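Local structure of SAM-dependent methyltransferase (Thiobacillus denitrificans, 5EPE) at residues A[25-29]-A[49-54]; A[184-188]-A[240-244]. The protein probably transfers a methyl group from S-adenosyl-L-methionine to an acceptor, and binds S-adenosyl-L-homocysteine. One frame throughout, in Å; residues are numbered along the deposited sequence.

Contact 1 pairs two helices, buried wherever they touch; contact 2 pairs neighbouring strands of the central sheet and is buried except at A187 and D188. They share no element yet, with centres 13 Å apart, they touch: L28 CA of contact 1 lies 3.8 Å from V185 CG2 of contact 2, and L28 CD2 lies 3.8 Å from V242 CG1, so helix 22-31 packs on the sheet face carrying those valines. Contact 1 relies on side-chain packing and one tryptophan-to-carbonyl hydrogen bond; contact 2 has three backbone hydrogen bonds, with apolar packing around F243 added. Only contact 2 includes metal ligation: segment 184-188 leaves the strand after L186, and D188 binds sodium where subunits meet.

Contact 1: residues A[25-29]-A[49-54]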
loop_
_atom_site.group_PDB
_atom_site.type_symbol
_atom_site.label_atom_id
_atom_site.label_comp_id
_atom_site.label_asym_id
_atom_site.label_seq_id
_atom_site.Cartn_x
_atom_site.Cartn_y
_atom_site.Cartn_z
ATOM N N LEU A 25 -11.567 1.137 -38.297
ATOM C CA LEU A 25 -10.943 1.213 -39.590
ATOM C C LEU A 25 -11.448 2.413 -40.435
ATOM O O LEU A 25 -10.645 3.078 -41.099
ATOM C CB LEU A 25 -11.192 -0.104 -40.323
ATOM C CG LEU A 25 -10.270 -0.438 -41.464
ATOM C CD1 LEU A 25 -8.755 -0.449 -41.131
ATOM C CD2 LEU A 25 -10.732 -1.788 -42.072
ATOM N N ALA A 26 -12.753 2.704 -40.390
ATOM C CA ALA A 26 -13.295 3.848 -41.102
ATOM C C ALA A 26 -12.833 5.157 -40.427
ATOM O O ALA A 26 -12.556 6.134 -41.081
ATOM C CB ALA A 26 -14.813 3.789 -41.166
ATOM N N THR A 27 -12.778 5.180 -39.106
ATOM C CA THR A 27 -12.286 6.357 -38.400
ATOM C C THR A 27 -10.870 6.683 -38.843
ATOM O O THR A 27 -10.508 7.867 -39.039
ATOM C CB THR A 27 -12.376 6.103 -36.881
ATOM O OG1 THR A 27 -13.774 6.004 -36.590
ATOM C CG2 THR A 27 -11.720 7.196 -36.066
ATOM N N LEU A 28 -10.059 5.627 -38.977
ATOM C CA LEU A 28 -8.687 5.792 -39.368
ATOM C C LEU A 28 -8.614 6.385 -40.791
ATOM O O LEU A 28 -7.823 7.299 -41.011
ATOM C CB LEU A 28 -7.901 4.488 -39.283
ATOM C CG LEU A 28 -6.444 4.523 -39.769
ATOM C CD1 LEU A 28 -5.557 5.460 -38.967
ATOM C CD2 LEU A 28 -5.905 3.113 -39.747
ATOM N N GLY A 29 -9.380 5.831 -41.725
ATOM C CA GLY A 29 -9.422 6.383 -43.107
ATOM C C GLY A 29 -9.712 7.869 -43.146
ATOM O O GLY A 29 -9.045 8.635 -43.825
ATOM N N GLU A 49 -9.109 -5.658 -46.082
ATOM C CA GLU A 49 -10.253 -4.872 -45.661
ATOM C C GLU A 49 -9.926 -3.364 -45.665
ATOM O O GLU A 49 -10.777 -2.528 -46.064
ATOM C CB GLU A 49 -10.787 -5.326 -44.316
ATOM C CG GLU A 49 -12.112 -4.669 -43.944
ATOM C CD GLU A 49 -13.335 -5.165 -44.739
ATOM O OE1 GLU A 49 -13.211 -6.075 -45.597
ATOM O OE2 GLU A 49 -14.470 -4.640 -44.460
HETATM N N MSE A 50 -8.725 -3.018 -45.231
HETATM C CA MSE A 50 -8.319 -1.621 -45.206
HETATM C C MSE A 50 -8.294 -1.020 -46.609
HETATM O O MSE A 50 -8.934 -0.022 -46.854
HETATM C CB MSE A 50 -6.926 -1.509 -44.556
HETATM C CG MSE A 50 -6.617 -0.041 -44.409
HETATM SE SE MSE A 50 -4.897 0.086 -43.366
HETATM C CE MSE A 50 -3.690 -0.030 -44.804
ATOM N N LEU A 51 -7.549 -1.624 -47.519
ATOM C CA LEU A 51 -7.568 -1.145 -48.911
ATOM C C LEU A 51 -8.955 -1.133 -49.563
ATOM O O LEU A 51 -9.297 -0.135 -50.183
ATOM C CB LEU A 51 -6.592 -1.925 -49.791
ATOM C CG LEU A 51 -5.139 -1.628 -49.472
ATOM C CD1 LEU A 51 -4.237 -2.560 -50.260
ATOM C CD2 LEU A 51 -4.754 -0.184 -49.785
ATOM N N CYS A 52 -9.755 -2.197 -49.412
ATOM C CA CYS A 52 -11.049 -2.256 -50.076
ATOM C C CYS A 52 -12.005 -1.160 -49.561
ATOM O O CYS A 52 -12.668 -0.503 -50.372
ATOM C CB CYS A 52 -11.710 -3.615 -49.937
ATOM S SG CYS A 52 -10.798 -4.872 -50.862
ATOM N N THR A 53 -12.093 -0.990 -48.252
ATOM C CA THR A 53 -13.041 -0.031 -47.679
ATOM C C THR A 53 -12.642 1.415 -47.924
ATOM O O THR A 53 -13.510 2.244 -48.191
ATOM C CB THR A 53 -13.287 -0.258 -46.187
ATOM O OG1 THR A 53 -12.047 -0.230 -45.452
ATOM C CG2 THR A 53 -14.000 -1.591 -45.953
ATOM N N TRP A 54 -11.327 1.710 -47.864
ATOM C CA TRP A 54 -10.829 3.053 -48.211
ATOM C C TRP A 54 -10.966 3.354 -49.704
ATOM O O TRP A 54 -11.224 4.489 -50.084
ATOM C CB TRP A 54 -9.387 3.240 -47.733
ATOM C CG TRP A 54 -9.257 3.230 -46.193
ATOM C CD1 TRP A 54 -10.255 3.062 -45.261
ATOM C CD2 TRP A 54 -8.051 3.309 -45.464
ATOM N NE1 TRP A 54 -9.725 3.054 -43.972
ATOM C CE2 TRP A 54 -8.374 3.197 -44.077
ATOM C CE3 TRP A 54 -6.716 3.461 -45.829
ATOM C CZ2 TRP A 54 -7.392 3.265 -43.075
ATOM C CZ3 TRP A 54 -5.752 3.531 -44.827
ATOM C CH2 TRP A 54 -6.102 3.446 -43.480
#
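This is a buried helix-helix contact between 25-29, in helix 22-31, and 49-54, at the start of helix 49-58; the segment axes approach to 10.3 Å and cross at -61°. L25 is a knob in a hole formed by E49, M50 (selenomethionine), T53 and W54, with L25 CD2 3.7 Å from E49 CG and L25 CD1 3.9 Å from M50 CG. Helix 49-58 follows strand 39-43 of the Rossmann-like methyltransferase fold, and L51 packs on V40 and D42 of that strand; the E49 side chain lies about 6 Å from bound S-adenosyl-L-homocysteine and pairs with R78 in a salt bridge. W54 bridges the helices: its NE1 donates to L25 O (3.0 Å, 158°), a carbonyl that also accepts from G29 N (3.1 Å). G29 CA makes a CH-pi contact 3.7 Å from the centroid of the W54 five-membered ring; a CB there would come within 2.7 Å of W54 NE1. At the ring edge, L28 CD2 reaches W54 CZ2 at 3.6 Å.

Contact 2: residues A[184-188]-A[240-244]; sequences MVLAD and WGVFA. With NA (sodium ion), chain C; NA (sodium ion), chain B.
A single carboxylate oxygen, D188 OD2, ligates two sodium ions, at 2.6 Å (chain C) and 2.7 Å (chain B), which share waters 3 and 5. D190 of the same chain and D188 of two neighbouring subunits bind sodium too, placing the site where subunits meet. D188 (chi1 p) is the N-cap of helix 189-209, its OD1 accepting from S191 N. Strand 184-186 runs antiparallel to strand 240-244 (174°, axes 4.7 Å apart), with phi/psi -133/120 at V185, -107/125 at V242 and a nearly fully extended -167/171 at G241. M184-F243 and L186-G241 are non-hydrogen-bonded pairs; V185-V242 is hydrogen-bonded, V185 N to V242 O (3.0 Å) and V242 N to V185 O (2.9 Å). Strand 238-247 lies antiparallel between 134-143 and 179-186, completing the 3-2-1-4-5-7-6 order characteristic of class I methyltransferases. A187 (phi/psi -61/153) extends the pairing: its N donates to W240 O (2.8 Å), while water 1 donates to A187 O and accepts from W240 N. W240 (chi1 t, chi2 92°) meets F20 edge-to-face, beside N18, which binds S-adenosyl-L-homocysteine; its side chain is about 6 Å from that ligand. The CA atoms of L186 and G241 close to 4.0 Å, and a CB on G241 would clash at 2.4 Å with L186 CD2. That methyl (L186 chi1 m) reaches CZ of F243 (chi1 m, chi2 88°) at 3.8 Å, and the selenium of M184 (selenomethionine, chi1 p) lies 5.2 Å from the F243 ring centroid, an oblique Met-aromatic contact. Helix 167-177 packs on this face; V185 and V242 point oppositely, against L28.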
loop_
_atom_site.group_PDB
_atom_site.type_symbol
_atom_site.label_atom_id
_atom_site.label_comp_id
_atom_site.label_asym_id
_atom_site.label_seq_id
_atom_site.Cartn_x
_atom_site.Cartn_y
_atom_site.Cartn_z
HETATM N N MSE A 184 -3.435 9.019 -34.625
HETATM C CA MSE A 184 -3.520 7.661 -34.088
HETATM C C MSE A 184 -4.934 7.275 -33.816
HETATM O O MSE A 184 -5.761 8.126 -33.409
HETATM C CB MSE A 184 -2.654 7.376 -32.830
HETATM C CG MSE A 184 -3.125 8.212 -31.700
HETATM SE SE MSE A 184 -2.014 8.020 -30.037
HETATM C CE MSE A 184 -3.295 8.792 -28.790
ATOM N N VAL A 185 -5.197 5.978 -34.020
ATOM C CA VAL A 185 -6.503 5.383 -33.705
ATOM C C VAL A 185 -6.175 4.099 -32.938
ATOM O O VAL A 185 -5.500 3.216 -33.442
ATOM C CB VAL A 185 -7.354 5.077 -34.973
ATOM C CG1 VAL A 185 -8.701 4.414 -34.639
ATOM C CG2 VAL A 185 -7.639 6.373 -35.742
ATOM N N LEU A 186 -6.655 4.022 -31.705
ATOM C CA LEU A 186 -6.320 2.931 -30.835
ATOM C C LEU A 186 -7.455 1.940 -30.684
ATOM O O LEU A 186 -8.613 2.332 -30.722
ATOM C CB LEU A 186 -5.895 3.507 -29.455
ATOM C CG LEU A 186 -4.745 4.540 -29.471
ATOM C CD1 LEU A 186 -4.255 4.805 -28.040
ATOM C CD2 LEU A 186 -3.608 4.209 -30.333
ATOM N N ALA A 187 -7.118 0.658 -30.496
ATOM C CA ALA A 187 -8.106 -0.308 -30.048
ATOM C C ALA A 187 -8.649 0.087 -28.693
ATOM O O ALA A 187 -7.999 0.765 -27.918
ATOM C CB ALA A 187 -7.498 -1.704 -29.959
ATOM N N ASP A 188 -9.870 -0.338 -28.422
ATOM C CA ASP A 188 -10.413 -0.356 -27.078
ATOM C C ASP A 188 -10.739 -1.805 -26.750
ATOM O O ASP A 188 -10.516 -2.690 -27.592
ATOM C CB ASP A 188 -11.598 0.540 -26.957
ATOM C CG ASP A 188 -12.799 0.110 -27.813
ATOM O OD1 ASP A 188 -12.826 -0.859 -28.599
ATOM O OD2 ASP A 188 -13.766 0.905 -27.778
ATOM N N TRP A 240 -3.315 -1.768 -28.327
ATOM C CA TRP A 240 -2.988 -1.867 -29.754
ATOM C C TRP A 240 -3.487 -0.600 -30.447
ATOM O O TRP A 240 -4.475 0.056 -30.023
ATOM C CB TRP A 240 -3.573 -3.145 -30.377
ATOM C CG TRP A 240 -3.000 -3.503 -31.693
ATOM C CD1 TRP A 240 -1.933 -4.340 -31.942
ATOM C CD2 TRP A 240 -3.492 -3.093 -32.971
ATOM N NE1 TRP A 240 -1.683 -4.381 -33.281
ATOM C CE2 TRP A 240 -2.661 -3.675 -33.941
ATOM C CE3 TRP A 240 -4.575 -2.287 -33.386
ATOM C CZ2 TRP A 240 -2.874 -3.483 -35.326
ATOM C CZ3 TRP A 240 -4.785 -2.057 -34.731
ATOM C CH2 TRP A 240 -3.943 -2.655 -35.695
ATOM N N GLY A 241 -2.750 -0.190 -31.471
ATOM C CA GLY A 241 -3.233 0.895 -32.317
ATOM C C GLY A 241 -2.497 1.074 -33.574
ATOM O O GLY A 241 -1.472 0.420 -33.822
ATOM N N VAL A 242 -3.072 1.943 -34.409
ATOM C CA VAL A 242 -2.400 2.403 -35.627
ATOM C C VAL A 242 -1.932 3.847 -35.454
ATOM O O VAL A 242 -2.708 4.733 -35.124
ATOM C CB VAL A 242 -3.255 2.238 -36.882
ATOM C CG1 VAL A 242 -2.465 2.618 -38.102
ATOM C CG2 VAL A 242 -3.756 0.825 -37.017
ATOM N N PHE A 243 -0.637 4.025 -35.678
ATOM C CA PHE A 243 0.078 5.263 -35.513
ATOM C C PHE A 243 0.535 5.773 -36.875
ATOM O O PHE A 243 1.153 5.037 -37.656
ATOM C CB PHE A 243 1.258 5.017 -34.588
ATOM C CG PHE A 243 0.852 4.467 -33.255
ATOM C CD1 PHE A 243 0.724 3.114 -33.071
ATOM C CD2 PHE A 243 0.594 5.324 -32.180
ATOM C CE1 PHE A 243 0.321 2.610 -31.834
ATOM C CE2 PHE A 243 0.281 4.819 -30.925
ATOM C CZ PHE A 243 0.095 3.464 -30.775
ATOM N N ALA A 244 0.225 7.035 -37.146
ATOM C CA ALA A 244 0.581 7.702 -38.381
ATOM C C ALA A 244 1.785 8.568 -38.147
ATOM O O ALA A 244 1.813 9.369 -37.211
ATOM C CB ALA A 244 -0.609 8.561 -38.884
HETATM NA NA NA C . -14.133 3.382 -26.948
HETATM NA NA NA B . -15.889 0.738 -26.161
HETATM O O HOH W 1 -5.656 -0.144 -26.747
HETATM O O HOH W 2 -12.491 4.315 -25.640
HETATM O O HOH W 3 -14.890 2.484 -24.862
HETATM O O HOH W 4 -14.930 4.148 -29.282
HETATM O O HOH W 5 -16.374 2.732 -27.342
HETATM O O HOH W 6 -16.991 0.227 -28.439
#